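Small COPII coat GTPase SAR1 (Encephalitozoon cuniculi, PDB 6VS4) is a small GTPase of the ADP-ribosylation factor family, built on the P-loop fold and modelled here with guanosine-5'-diphosphate and a magnesium ion. Local coordinates at residues S76-E79 against K84-V87; V114-V119 against Y162-W167; G183-I188 against F209-A214. All blocks are in the same frame, centred on the assembly; numbering follows the deposited sequence.

Interaction 1 (S76-E79 against K84-V87)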
ATOM      1  N   SER A  76     -17.904  -4.209  31.882  1.00 67.22           N
ATOM      2  CA  SER A  76     -16.682  -4.605  31.206  1.00 63.67           C
ATOM      3  C   SER A  76     -15.573  -3.690  31.693  1.00 67.49           C
ATOM      4  O   SER A  76     -15.827  -2.552  32.099  1.00 62.43           O
ATOM      5  CB  SER A  76     -16.805  -4.508  29.679  1.00 69.40           C
ATOM      6  OG  SER A  76     -17.750  -5.436  29.187  1.00 83.94           O
ATOM      7  N   TYR A  77     -14.340  -4.191  31.647  1.00 63.14           N
ATOM      8  CA  TYR A  77     -13.191  -3.400  32.063  1.00 60.43           C
ATOM      9  C   TYR A  77     -11.964  -3.816  31.263  1.00 63.07           C
ATOM     10  O   TYR A  77     -11.645  -5.008  31.181  1.00 63.26           O
ATOM     11  CB  TYR A  77     -12.935  -3.550  33.572  1.00 63.24           C
ATOM     12  CG  TYR A  77     -11.768  -2.723  34.063  1.00 62.29           C
ATOM     13  CD1 TYR A  77     -11.890  -1.349  34.237  1.00 62.39           C
ATOM     14  CD2 TYR A  77     -10.539  -3.311  34.328  1.00 66.68           C
ATOM     15  CE1 TYR A  77     -10.823  -0.584  34.670  1.00 65.80           C
ATOM     16  CE2 TYR A  77      -9.462  -2.555  34.760  1.00 74.92           C
ATOM     17  CZ  TYR A  77      -9.611  -1.192  34.929  1.00 75.91           C
ATOM     18  OH  TYR A  77      -8.547  -0.435  35.361  1.00 80.26           O
ATOM     19  N   ILE A  78     -11.279  -2.831  30.685  1.00 61.30           N
ATOM     20  CA  ILE A  78     -10.034  -3.076  29.963  1.00 57.08           C
ATOM     21  C   ILE A  78      -9.138  -1.852  30.109  1.00 50.96           C
ATOM     22  O   ILE A  78      -9.604  -0.710  30.040  1.00 57.60           O
ATOM     23  CB  ILE A  78     -10.294  -3.406  28.478  1.00 57.14           C
ATOM     24  CG1 ILE A  78      -8.973  -3.675  27.746  1.00 55.36           C
ATOM     25  CG2 ILE A  78     -11.045  -2.271  27.811  1.00 44.78           C
ATOM     26  CD1 ILE A  78      -9.149  -4.024  26.293  1.00 47.28           C
ATOM     27  N   GLU A  79      -7.853  -2.095  30.322  1.00 63.21           N
ATOM     28  CA  GLU A  79      -6.863  -1.031  30.406  1.00 65.86           C
ATOM     29  C   GLU A  79      -6.211  -0.860  29.042  1.00 60.47           C
ATOM     30  O   GLU A  79      -5.534  -1.769  28.554  1.00 67.50           O
ATOM     31  CB  GLU A  79      -5.812  -1.348  31.464  1.00 62.39           C
ATOM     32  CG  GLU A  79      -6.419  -1.642  32.814  1.00 77.41           C
ATOM     33  CD  GLU A  79      -5.504  -1.287  33.954  1.00 93.32           C
ATOM     34  OE1 GLU A  79      -4.426  -0.708  33.693  1.00102.60           O
ATOM     35  OE2 GLU A  79      -5.864  -1.590  35.111  1.00 96.33           O
ATOM     36  N   LYS A  84      -8.292   3.762  31.510  1.00 68.55           N
ATOM     37  CA  LYS A  84      -8.931   2.689  32.266  1.00 54.13           C
ATOM     38  C   LYS A  84     -10.407   2.732  31.902  1.00 59.89           C
ATOM     39  O   LYS A  84     -11.181   3.523  32.450  1.00 63.63           O
ATOM     40  CB  LYS A  84      -8.667   2.830  33.764  1.00 58.38           C
ATOM     41  CG  LYS A  84      -7.159   2.771  34.108  1.00 62.21           C
ATOM     42  CD  LYS A  84      -6.862   2.835  35.614  1.00 76.77           C
ATOM     43  CE  LYS A  84      -7.075   4.224  36.202  1.00 86.30           C
ATOM     44  NZ  LYS A  84      -6.947   4.243  37.693  1.00 90.56           N
ATOM     45  N   ALA A  85     -10.794   1.887  30.954  1.00 50.74           N
ATOM     46  CA  ALA A  85     -12.119   1.952  30.357  1.00 47.63           C
ATOM     47  C   ALA A  85     -13.046   1.022  31.124  1.00 57.35           C
ATOM     48  O   ALA A  85     -12.843  -0.197  31.136  1.00 57.51           O
ATOM     49  CB  ALA A  85     -12.079   1.579  28.875  1.00 44.37           C
ATOM     50  N   GLN A  86     -14.044   1.605  31.781  1.00 54.70           N
ATOM     51  CA  GLN A  86     -15.072   0.866  32.500  1.00 52.52           C
ATOM     52  C   GLN A  86     -16.369   1.006  31.709  1.00 55.71           C
ATOM     53  O   GLN A  86     -16.883   2.118  31.547  1.00 58.71           O
ATOM     54  CB  GLN A  86     -15.227   1.407  33.920  1.00 59.88           C
ATOM     55  CG  GLN A  86     -16.236   0.667  34.786  1.00 79.83           C
ATOM     56  CD  GLN A  86     -15.658  -0.597  35.405  1.00 89.14           C
ATOM     57  OE1 GLN A  86     -14.633  -0.556  36.091  1.00 83.09           O
ATOM     58  NE2 GLN A  86     -16.313  -1.728  35.160  1.00 95.46           N
ATOM     59  N   VAL A  87     -16.889  -0.113  31.209  1.00 53.98           N
ATOM     60  CA  VAL A  87     -18.098  -0.119  30.391  1.00 58.82           C
ATOM     61  C   VAL A  87     -19.258  -0.626  31.236  1.00 70.42           C
ATOM     62  O   VAL A  87     -19.132  -1.651  31.915  1.00 79.03           O
ATOM     63  CB  VAL A  87     -17.911  -0.989  29.140  1.00 58.57           C
ATOM     64  CG1 VAL A  87     -19.063  -0.776  28.175  1.00 57.20           C
ATOM     65  CG2 VAL A  87     -16.575  -0.694  28.482  1.00 62.57           C
TER
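The ring of Y77 and the carboxamide of Q86 have their planes only 25° apart, though the two side chains cross at about a right angle. OE1 of Q86 comes in obliquely to the ring and lies 3.4 Å from CD1 of Y77. A85 O and K84 CB also approach this ring at a slant, so three consecutive residues of 84-87 line its path. Y77 carries its CG opposite the backbone N (chi1 -179°), which lays the ring along the sheet beside K84, both side chains pointing the same way. The phenol oxygen runs alongside the lysine's methylenes, with Y77 OH 3.6 Å from K84 CB, and donates to E79 OE2 at 2.9 Å from above the carboxylate plane. That bond fixes the ring's far end on the E79 side, while K84 NZ turns away and makes no ion pair with E79.

Beneath this surface runs regular antiparallel pairing. S76 and V87 form a hydrogen-bonded pair, V87 N giving to S76 O at 2.8 Å, and I78 with A85 form the next, I78 N reaching A85 O at 3.1 Å in the carbonyl plane. Between them Y77 CA sends a C-H toward A85 O, 3.4 Å away. S76, I78, A85 and V87 share the other face, which is apolar at the last three: S76 CB rests 3.7 Å from V87 CB, and I78 CG2 is 4.1 Å from A85 CB. V56 of helix 52-59 packs on both I78 and V87, and V87 lies near the magnesium ion and the nucleotide. Strand 83-90 is paired on its far side with strand 40-47. This two-stranded beta hairpin is consistent with the interswitch hairpin of Arf and Sar GTPases.

Interaction 2 (V114-V119 against Y162-W167)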
ATOM      1  N   VAL A 114     -25.593   6.920  22.630  1.00 46.66           N
ATOM      2  CA  VAL A 114     -27.014   6.780  22.332  1.00 44.92           C
ATOM      3  C   VAL A 114     -27.180   6.215  20.926  1.00 55.09           C
ATOM      4  O   VAL A 114     -26.524   6.670  19.983  1.00 50.67           O
ATOM      5  CB  VAL A 114     -27.752   8.131  22.455  1.00 56.94           C
ATOM      6  CG1 VAL A 114     -29.231   7.990  22.052  1.00 56.99           C
ATOM      7  CG2 VAL A 114     -27.620   8.693  23.852  1.00 59.87           C
ATOM      8  N   ASP A 115     -28.082   5.243  20.783  1.00 55.32           N
ATOM      9  CA  ASP A 115     -28.499   4.744  19.473  1.00 53.28           C
ATOM     10  C   ASP A 115     -29.627   5.642  18.963  1.00 55.50           C
ATOM     11  O   ASP A 115     -30.764   5.552  19.436  1.00 62.52           O
ATOM     12  CB  ASP A 115     -28.944   3.286  19.581  1.00 57.59           C
ATOM     13  CG  ASP A 115     -29.365   2.678  18.236  1.00 63.64           C
ATOM     14  OD1 ASP A 115     -29.536   3.420  17.244  1.00 60.07           O
ATOM     15  OD2 ASP A 115     -29.543   1.439  18.180  1.00 64.21           O
ATOM     16  N   VAL A 116     -29.321   6.491  17.979  1.00 46.22           N
ATOM     17  CA  VAL A 116     -30.306   7.441  17.476  1.00 55.10           C
ATOM     18  C   VAL A 116     -31.408   6.749  16.690  1.00 59.22           C
ATOM     19  O   VAL A 116     -32.469   7.341  16.464  1.00 69.19           O
ATOM     20  CB  VAL A 116     -29.633   8.522  16.610  1.00 52.66           C
ATOM     21  CG1 VAL A 116     -28.502   9.185  17.371  1.00 44.94           C
ATOM     22  CG2 VAL A 116     -29.117   7.920  15.300  1.00 45.26           C
ATOM     23  N   HIS A 117     -31.198   5.499  16.282  1.00 57.86           N
ATOM     24  CA  HIS A 117     -32.210   4.798  15.503  1.00 67.65           C
ATOM     25  C   HIS A 117     -33.286   4.185  16.396  1.00 75.22           C
ATOM     26  O   HIS A 117     -34.463   4.142  16.017  1.00 75.42           O
ATOM     27  CB  HIS A 117     -31.545   3.726  14.641  1.00 69.51           C
ATOM     28  CG  HIS A 117     -32.443   3.167  13.585  1.00 79.05           C
ATOM     29  ND1 HIS A 117     -33.187   3.966  12.746  1.00 82.34           N
ATOM     30  CD2 HIS A 117     -32.722   1.890  13.235  1.00 80.41           C
ATOM     31  CE1 HIS A 117     -33.882   3.205  11.921  1.00 85.62           C
ATOM     32  NE2 HIS A 117     -33.619   1.942  12.197  1.00 84.20           N
ATOM     33  N   ASP A 118     -32.899   3.693  17.577  1.00 76.27           N
ATOM     34  CA  ASP A 118     -33.827   3.039  18.505  1.00 75.11           C
ATOM     35  C   ASP A 118     -34.673   4.091  19.232  1.00 73.83           C
ATOM     36  O   ASP A 118     -34.517   4.357  20.426  1.00 73.00           O
ATOM     37  CB  ASP A 118     -33.056   2.165  19.486  1.00 76.14           C
ATOM     38  CG  ASP A 118     -33.866   0.983  19.982  1.00 86.11           C
ATOM     39  OD1 ASP A 118     -33.286  -0.113  20.133  1.00 89.15           O
ATOM     40  OD2 ASP A 118     -35.092   1.133  20.172  1.00 91.95           O
ATOM     41  N   VAL A 119     -35.605   4.685  18.482  1.00 72.79           N
ATOM     42  CA  VAL A 119     -36.385   5.793  19.033  1.00 70.61           C
ATOM     43  C   VAL A 119     -37.327   5.330  20.138  1.00 75.31           C
ATOM     44  O   VAL A 119     -37.582   6.078  21.089  1.00 77.18           O
ATOM     45  CB  VAL A 119     -37.157   6.518  17.914  1.00 69.65           C
ATOM     46  CG1 VAL A 119     -36.178   7.097  16.892  1.00 65.83           C
ATOM     47  CG2 VAL A 119     -38.142   5.578  17.252  1.00 68.15           C
ATOM     48  N   TYR A 162     -30.539  20.584  11.767  1.00 62.03           N
ATOM     49  CA  TYR A 162     -30.821  21.231  13.046  1.00 65.57           C
ATOM     50  C   TYR A 162     -32.161  20.795  13.629  1.00 67.40           C
ATOM     51  O   TYR A 162     -32.309  20.751  14.857  1.00 64.59           O
ATOM     52  CB  TYR A 162     -30.748  22.755  12.911  1.00 72.31           C
ATOM     53  CG  TYR A 162     -31.768  23.398  12.002  1.00 85.18           C
ATOM     54  CD1 TYR A 162     -33.021  23.761  12.485  1.00 91.61           C
ATOM     55  CD2 TYR A 162     -31.470  23.682  10.672  1.00 89.53           C
ATOM     56  CE1 TYR A 162     -33.960  24.365  11.668  1.00 93.36           C
ATOM     57  CE2 TYR A 162     -32.410  24.290   9.842  1.00 92.28           C
ATOM     58  CZ  TYR A 162     -33.651  24.628  10.350  1.00 98.46           C
ATOM     59  OH  TYR A 162     -34.598  25.231   9.549  1.00109.59           O
ATOM     60  N   GLN A 163     -33.142  20.465  12.782  1.00 61.52           N
ATOM     61  CA  GLN A 163     -34.407  19.939  13.292  1.00 63.78           C
ATOM     62  C   GLN A 163     -34.193  18.631  14.048  1.00 62.62           C
ATOM     63  O   GLN A 163     -34.656  18.469  15.182  1.00 65.73           O
ATOM     64  CB  GLN A 163     -35.402  19.721  12.148  1.00 68.60           C
ATOM     65  CG  GLN A 163     -35.867  20.973  11.432  1.00 71.40           C
ATOM     66  CD  GLN A 163     -36.928  20.686  10.373  1.00 79.46           C
ATOM     67  OE1 GLN A 163     -38.062  20.338  10.698  1.00 87.60           O
ATOM     68  NE2 GLN A 163     -36.562  20.838   9.103  1.00 78.80           N
ATOM     69  N   TRP A 164     -33.449  17.701  13.449  1.00 61.92           N
ATOM     70  CA  TRP A 164     -33.259  16.386  14.050  1.00 57.71           C
ATOM     71  C   TRP A 164     -32.391  16.470  15.299  1.00 62.77           C
ATOM     72  O   TRP A 164     -32.622  15.744  16.272  1.00 63.94           O
ATOM     73  CB  TRP A 164     -32.661  15.449  13.003  1.00 58.28           C
ATOM     74  CG  TRP A 164     -32.377  14.031  13.412  1.00 63.03           C
ATOM     75  CD1 TRP A 164     -33.287  13.063  13.735  1.00 63.69           C
ATOM     76  CD2 TRP A 164     -31.089  13.406  13.483  1.00 64.47           C
ATOM     77  NE1 TRP A 164     -32.642  11.879  14.023  1.00 55.57           N
ATOM     78  CE2 TRP A 164     -31.293  12.066  13.876  1.00 59.57           C
ATOM     79  CE3 TRP A 164     -29.783  13.856  13.270  1.00 64.54           C
ATOM     80  CZ2 TRP A 164     -30.243  11.176  14.048  1.00 57.83           C
ATOM     81  CZ3 TRP A 164     -28.741  12.967  13.439  1.00 64.66           C
ATOM     82  CH2 TRP A 164     -28.976  11.644  13.826  1.00 66.30           C
ATOM     83  N   LYS A 165     -31.392  17.355  15.297  1.00 64.98           N
ATOM     84  CA  LYS A 165     -30.587  17.543  16.499  1.00 59.85           C
ATOM     85  C   LYS A 165     -31.443  18.060  17.654  1.00 61.68           C
ATOM     86  O   LYS A 165     -31.315  17.588  18.789  1.00 66.11           O
ATOM     87  CB  LYS A 165     -29.424  18.485  16.202  1.00 58.18           C
ATOM     88  CG  LYS A 165     -28.353  17.855  15.314  1.00 65.76           C
ATOM     89  CD  LYS A 165     -27.470  18.900  14.639  1.00 68.57           C
ATOM     90  CE  LYS A 165     -26.795  19.815  15.631  1.00 67.05           C
ATOM     91  NZ  LYS A 165     -26.252  21.010  14.936  1.00 68.99           N
ATOM     92  N   SER A 166     -32.353  18.997  17.375  1.00 63.59           N
ATOM     93  CA  SER A 166     -33.246  19.480  18.422  1.00 72.89           C
ATOM     94  C   SER A 166     -34.163  18.373  18.924  1.00 66.47           C
ATOM     95  O   SER A 166     -34.367  18.233  20.134  1.00 66.26           O
ATOM     96  CB  SER A 166     -34.077  20.656  17.910  1.00 79.08           C
ATOM     97  OG  SER A 166     -33.329  21.857  17.918  1.00 88.59           O
ATOM     98  N   TRP A 167     -34.699  17.557  18.013  1.00 66.25           N
ATOM     99  CA  TRP A 167     -35.608  16.485  18.412  1.00 69.66           C
ATOM    100  C   TRP A 167     -34.897  15.431  19.254  1.00 71.65           C
ATOM    101  O   TRP A 167     -35.472  14.908  20.217  1.00 73.31           O
ATOM    102  CB  TRP A 167     -36.239  15.852  17.173  1.00 64.65           C
ATOM    103  CG  TRP A 167     -37.172  14.719  17.454  1.00 64.05           C
ATOM    104  CD1 TRP A 167     -38.446  14.798  17.961  1.00 72.48           C
ATOM    105  CD2 TRP A 167     -36.907  13.326  17.258  1.00 64.02           C
ATOM    106  NE1 TRP A 167     -38.990  13.542  18.075  1.00 67.85           N
ATOM    107  CE2 TRP A 167     -38.068  12.620  17.648  1.00 70.35           C
ATOM    108  CE3 TRP A 167     -35.803  12.606  16.774  1.00 67.27           C
ATOM    109  CZ2 TRP A 167     -38.151  11.229  17.580  1.00 73.95           C
ATOM    110  CZ3 TRP A 167     -35.887  11.225  16.708  1.00 64.57           C
ATOM    111  CH2 TRP A 167     -37.051  10.550  17.113  1.00 76.27           C
TER
HETATM  112  O   HOH W   1     -33.515   9.308  14.684  1.00 52.03           O
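W164 and W167 both swing CG opposite their backbone N, with chi1 at 180° and 179°, and this sends the two indoles off the helix toward V116 and V119. Each tryptophan meets one valine, and each pair of side chains crosses at about a right angle. The valines touch the indoles at their edges, in the ring plane, rather than over a face. CG2 of V116 lies 3.7 Å from CZ2 of W164, and V116 CB is equally close to that same atom. At the second site CG1 of V119 stands 3.6 Å from CH2 of W167, so here the outer corner of the benzene ring does the touching.

No direct hydrogen bond crosses the gap, but a water does. It donates to V116 O at 2.9 Å and accepts from W164 NE1 at 2.8 Å, lying in the plane of the indole. The same edge of W164 therefore has an apolar grip through CZ2 and a polar one through NE1, and the water serves the indole N-H and the carbonyl together. The loop itself is shaped by D115, whose OD1 accepts from H117 N at 2.8 Å in an Asx turn; D118 then centres an inverse gamma turn that carries the chain on to V119.

The contact joins the loop that follows strand 109-115 to helix 162-172. V116 also packs on M145 of the adjacent strand 141-146 and shares backbone bonding with N146. D115 makes a salt bridge to K147, and H117 a hydrogen bond to E151. W164 is flanked by I148, E151 and the ring of H153, so the loop following strand 141-146 runs beside the contact and touches both partners.

Interaction 3 (G183-I188 against F209-A214)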
ATOM      1  N   GLY A 183     -19.737  25.379  35.056  1.00107.24           N
ATOM      2  CA  GLY A 183     -19.885  24.151  35.814  1.00103.26           C
ATOM      3  C   GLY A 183     -19.502  22.922  35.002  1.00 97.76           C
ATOM      4  O   GLY A 183     -18.553  22.956  34.204  1.00 99.97           O
ATOM      5  N   GLN A 184     -20.232  21.833  35.229  1.00 87.78           N
ATOM      6  CA  GLN A 184     -19.999  20.591  34.507  1.00 76.65           C
ATOM      7  C   GLN A 184     -20.277  20.773  33.017  1.00 78.13           C
ATOM      8  O   GLN A 184     -21.218  21.471  32.629  1.00 87.49           O
ATOM      9  CB  GLN A 184     -20.888  19.488  35.081  1.00 65.62           C
ATOM     10  CG  GLN A 184     -20.558  18.091  34.595  1.00 72.37           C
ATOM     11  CD  GLN A 184     -21.550  17.064  35.091  1.00 72.30           C
ATOM     12  OE1 GLN A 184     -22.703  17.383  35.368  1.00 78.04           O
ATOM     13  NE2 GLN A 184     -21.097  15.826  35.233  1.00 64.56           N
ATOM     14  N   VAL A 185     -19.458  20.138  32.174  1.00 61.44           N
ATOM     15  CA  VAL A 185     -19.546  20.326  30.732  1.00 59.10           C
ATOM     16  C   VAL A 185     -20.132  19.083  30.070  1.00 60.67           C
ATOM     17  O   VAL A 185     -19.913  17.947  30.510  1.00 59.48           O
ATOM     18  CB  VAL A 185     -18.177  20.683  30.110  1.00 60.49           C
ATOM     19  CG1 VAL A 185     -17.743  22.063  30.561  1.00 66.26           C
ATOM     20  CG2 VAL A 185     -17.130  19.651  30.461  1.00 56.07           C
ATOM     21  N   VAL A 186     -20.895  19.318  29.000  1.00 59.85           N
ATOM     22  CA  VAL A 186     -21.511  18.276  28.180  1.00 56.90           C
ATOM     23  C   VAL A 186     -21.378  18.703  26.722  1.00 55.62           C
ATOM     24  O   VAL A 186     -21.693  19.847  26.382  1.00 59.31           O
ATOM     25  CB  VAL A 186     -22.999  18.064  28.551  1.00 58.34           C
ATOM     26  CG1 VAL A 186     -23.666  17.048  27.631  1.00 51.81           C
ATOM     27  CG2 VAL A 186     -23.160  17.634  30.014  1.00 53.31           C
ATOM     28  N   LYS A 187     -20.918  17.798  25.855  1.00 47.41           N
ATOM     29  CA  LYS A 187     -20.847  18.104  24.431  1.00 45.91           C
ATOM     30  C   LYS A 187     -21.284  16.899  23.610  1.00 47.38           C
ATOM     31  O   LYS A 187     -20.828  15.776  23.850  1.00 47.93           O
ATOM     32  CB  LYS A 187     -19.439  18.547  24.012  1.00 55.28           C
ATOM     33  CG  LYS A 187     -19.430  19.178  22.623  1.00 57.62           C
ATOM     34  CD  LYS A 187     -18.134  19.890  22.300  1.00 67.11           C
ATOM     35  CE  LYS A 187     -18.179  20.433  20.876  1.00 74.73           C
ATOM     36  NZ  LYS A 187     -17.096  21.418  20.610  1.00 83.68           N
ATOM     37  N   ILE A 188     -22.139  17.150  22.619  1.00 48.14           N
ATOM     38  CA  ILE A 188     -22.768  16.107  21.815  1.00 43.90           C
ATOM     39  C   ILE A 188     -22.027  15.972  20.493  1.00 45.16           C
ATOM     40  O   ILE A 188     -21.753  16.970  19.817  1.00 49.51           O
ATOM     41  CB  ILE A 188     -24.257  16.422  21.582  1.00 51.04           C
ATOM     42  CG1 ILE A 188     -24.995  16.513  22.917  1.00 55.07           C
ATOM     43  CG2 ILE A 188     -24.915  15.369  20.707  1.00 44.65           C
ATOM     44  CD1 ILE A 188     -26.399  17.079  22.781  1.00 55.43           C
ATOM     45  N   PHE A 209     -12.939  12.562  21.794  1.00 45.03           N
ATOM     46  CA  PHE A 209     -11.949  12.200  22.805  1.00 42.27           C
ATOM     47  C   PHE A 209     -10.979  13.344  23.084  1.00 44.81           C
ATOM     48  O   PHE A 209     -10.552  13.529  24.229  1.00 52.23           O
ATOM     49  CB  PHE A 209     -11.195  10.945  22.381  1.00 44.81           C
ATOM     50  CG  PHE A 209     -11.961   9.683  22.617  1.00 46.75           C
ATOM     51  CD1 PHE A 209     -11.985   9.102  23.873  1.00 42.35           C
ATOM     52  CD2 PHE A 209     -12.664   9.080  21.586  1.00 43.72           C
ATOM     53  CE1 PHE A 209     -12.688   7.932  24.097  1.00 46.63           C
ATOM     54  CE2 PHE A 209     -13.368   7.912  21.803  1.00 50.66           C
ATOM     55  CZ  PHE A 209     -13.382   7.337  23.062  1.00 49.11           C
ATOM     56  N   LYS A 210     -10.613  14.121  22.059  1.00 49.22           N
ATOM     57  CA  LYS A 210      -9.740  15.266  22.308  1.00 51.47           C
ATOM     58  C   LYS A 210     -10.449  16.319  23.153  1.00 46.83           C
ATOM     59  O   LYS A 210      -9.838  16.927  24.038  1.00 56.55           O
ATOM     60  CB  LYS A 210      -9.233  15.861  20.991  1.00 46.92           C
ATOM     61  N   TRP A 211     -11.747  16.532  22.917  1.00 53.39           N
ATOM     62  CA  TRP A 211     -12.497  17.460  23.761  1.00 52.51           C
ATOM     63  C   TRP A 211     -12.581  16.947  25.193  1.00 54.25           C
ATOM     64  O   TRP A 211     -12.354  17.702  26.146  1.00 58.46           O
ATOM     65  CB  TRP A 211     -13.900  17.681  23.187  1.00 51.89           C
ATOM     66  CG  TRP A 211     -14.761  18.596  24.014  1.00 52.26           C
ATOM     67  CD1 TRP A 211     -14.866  19.952  23.894  1.00 57.41           C
ATOM     68  CD2 TRP A 211     -15.641  18.220  25.084  1.00 50.24           C
ATOM     69  NE1 TRP A 211     -15.756  20.442  24.819  1.00 61.52           N
ATOM     70  CE2 TRP A 211     -16.244  19.401  25.564  1.00 57.44           C
ATOM     71  CE3 TRP A 211     -15.977  17.000  25.682  1.00 43.00           C
ATOM     72  CZ2 TRP A 211     -17.162  19.401  26.615  1.00 59.27           C
ATOM     73  CZ3 TRP A 211     -16.886  17.003  26.729  1.00 50.56           C
ATOM     74  CH2 TRP A 211     -17.470  18.194  27.180  1.00 60.32           C
ATOM     75  N   LEU A 212     -12.862  15.655  25.365  1.00 52.94           N
ATOM     76  CA  LEU A 212     -12.952  15.094  26.709  1.00 53.68           C
ATOM     77  C   LEU A 212     -11.625  15.222  27.442  1.00 54.57           C
ATOM     78  O   LEU A 212     -11.593  15.620  28.615  1.00 56.48           O
ATOM     79  CB  LEU A 212     -13.385  13.631  26.634  1.00 47.18           C
ATOM     80  CG  LEU A 212     -13.540  12.854  27.939  1.00 47.82           C
ATOM     81  CD1 LEU A 212     -14.751  13.344  28.725  1.00 53.63           C
ATOM     82  CD2 LEU A 212     -13.660  11.366  27.639  1.00 47.19           C
ATOM     83  N   GLU A 213     -10.516  14.920  26.758  1.00 51.57           N
ATOM     84  CA  GLU A 213      -9.204  15.030  27.391  1.00 53.18           C
ATOM     85  C   GLU A 213      -8.899  16.466  27.792  1.00 53.33           C
ATOM     86  O   GLU A 213      -8.398  16.720  28.895  1.00 60.22           O
ATOM     87  CB  GLU A 213      -8.118  14.509  26.449  1.00 62.32           C
ATOM     88  CG  GLU A 213      -6.891  13.964  27.166  1.00 72.24           C
ATOM     89  CD  GLU A 213      -6.000  15.054  27.740  1.00 86.64           C
ATOM     90  OE1 GLU A 213      -5.325  14.797  28.763  1.00 90.38           O
ATOM     91  OE2 GLU A 213      -5.982  16.172  27.180  1.00 92.52           O
ATOM     92  N   ALA A 214      -9.204  17.424  26.915  1.00 51.14           N
ATOM     93  CA  ALA A 214      -8.956  18.822  27.251  1.00 56.76           C
ATOM     94  C   ALA A 214      -9.776  19.248  28.462  1.00 62.83           C
ATOM     95  O   ALA A 214      -9.302  20.019  29.304  1.00 73.32           O
ATOM     96  CB  ALA A 214      -9.266  19.709  26.046  1.00 50.38           C
TER
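W211 has more surface buried here than any other residue of the two segments, and K187 and V185 do most of the burying. The indole reaches out from helix 204-223 with CG opposite its backbone N (chi1 178°) and slides in among the side chains of K187, on the strand, and V185, just before it. K187 lies over one face: its CB is 3.6 Å from the centroid of the six-membered ring and 13° off the normal, a clear CH-pi contact. The lysine chain then runs extended across the indole, so that CD comes to rest 3.5 Å from NE1, above the five-membered ring. One side chain thus spans both rings of the tryptophan.

V185, two residues earlier, turns to the same side of the chain. Its CG2 touches the far corner of the indole at an oblique angle, 3.6 Å from CH2. V186 between them directs its side chain the other way, toward V141 and Y129. V142 of the neighbouring strand 141-146 also touches W211, so the indole packs on two adjacent strands.

No hydrogen bond joins the two segments. The contact is made by methyl and methylene groups against an aromatic surface, held by dispersion and CH-pi attraction, while the lysine's charged end passes beyond the ring to a long, weak ion pair with E178.

Overall arrangement
The three contacts come in series along the chain, interaction 1 first and interaction 3 last, and all reach the same mixed sheet. Interaction 1 pairs strands 75-80 and 83-90 on one flank. Interaction 2 sits in the loop just after strand 109-115, an inner strand, and interaction 3 on strand 186-190, the outermost strand of the opposite flank. Their centres lie about 27 Å (1 and 2), 19 Å (1 and 3) and 20 Å (2 and 3) apart, and none touch. Together they sample the hairpin near the magnesium ion, helix 204-223 packed on edge strand 186-190, and helix 162-172 against the loop leaving strand 109-115, as befits a P-loop fold.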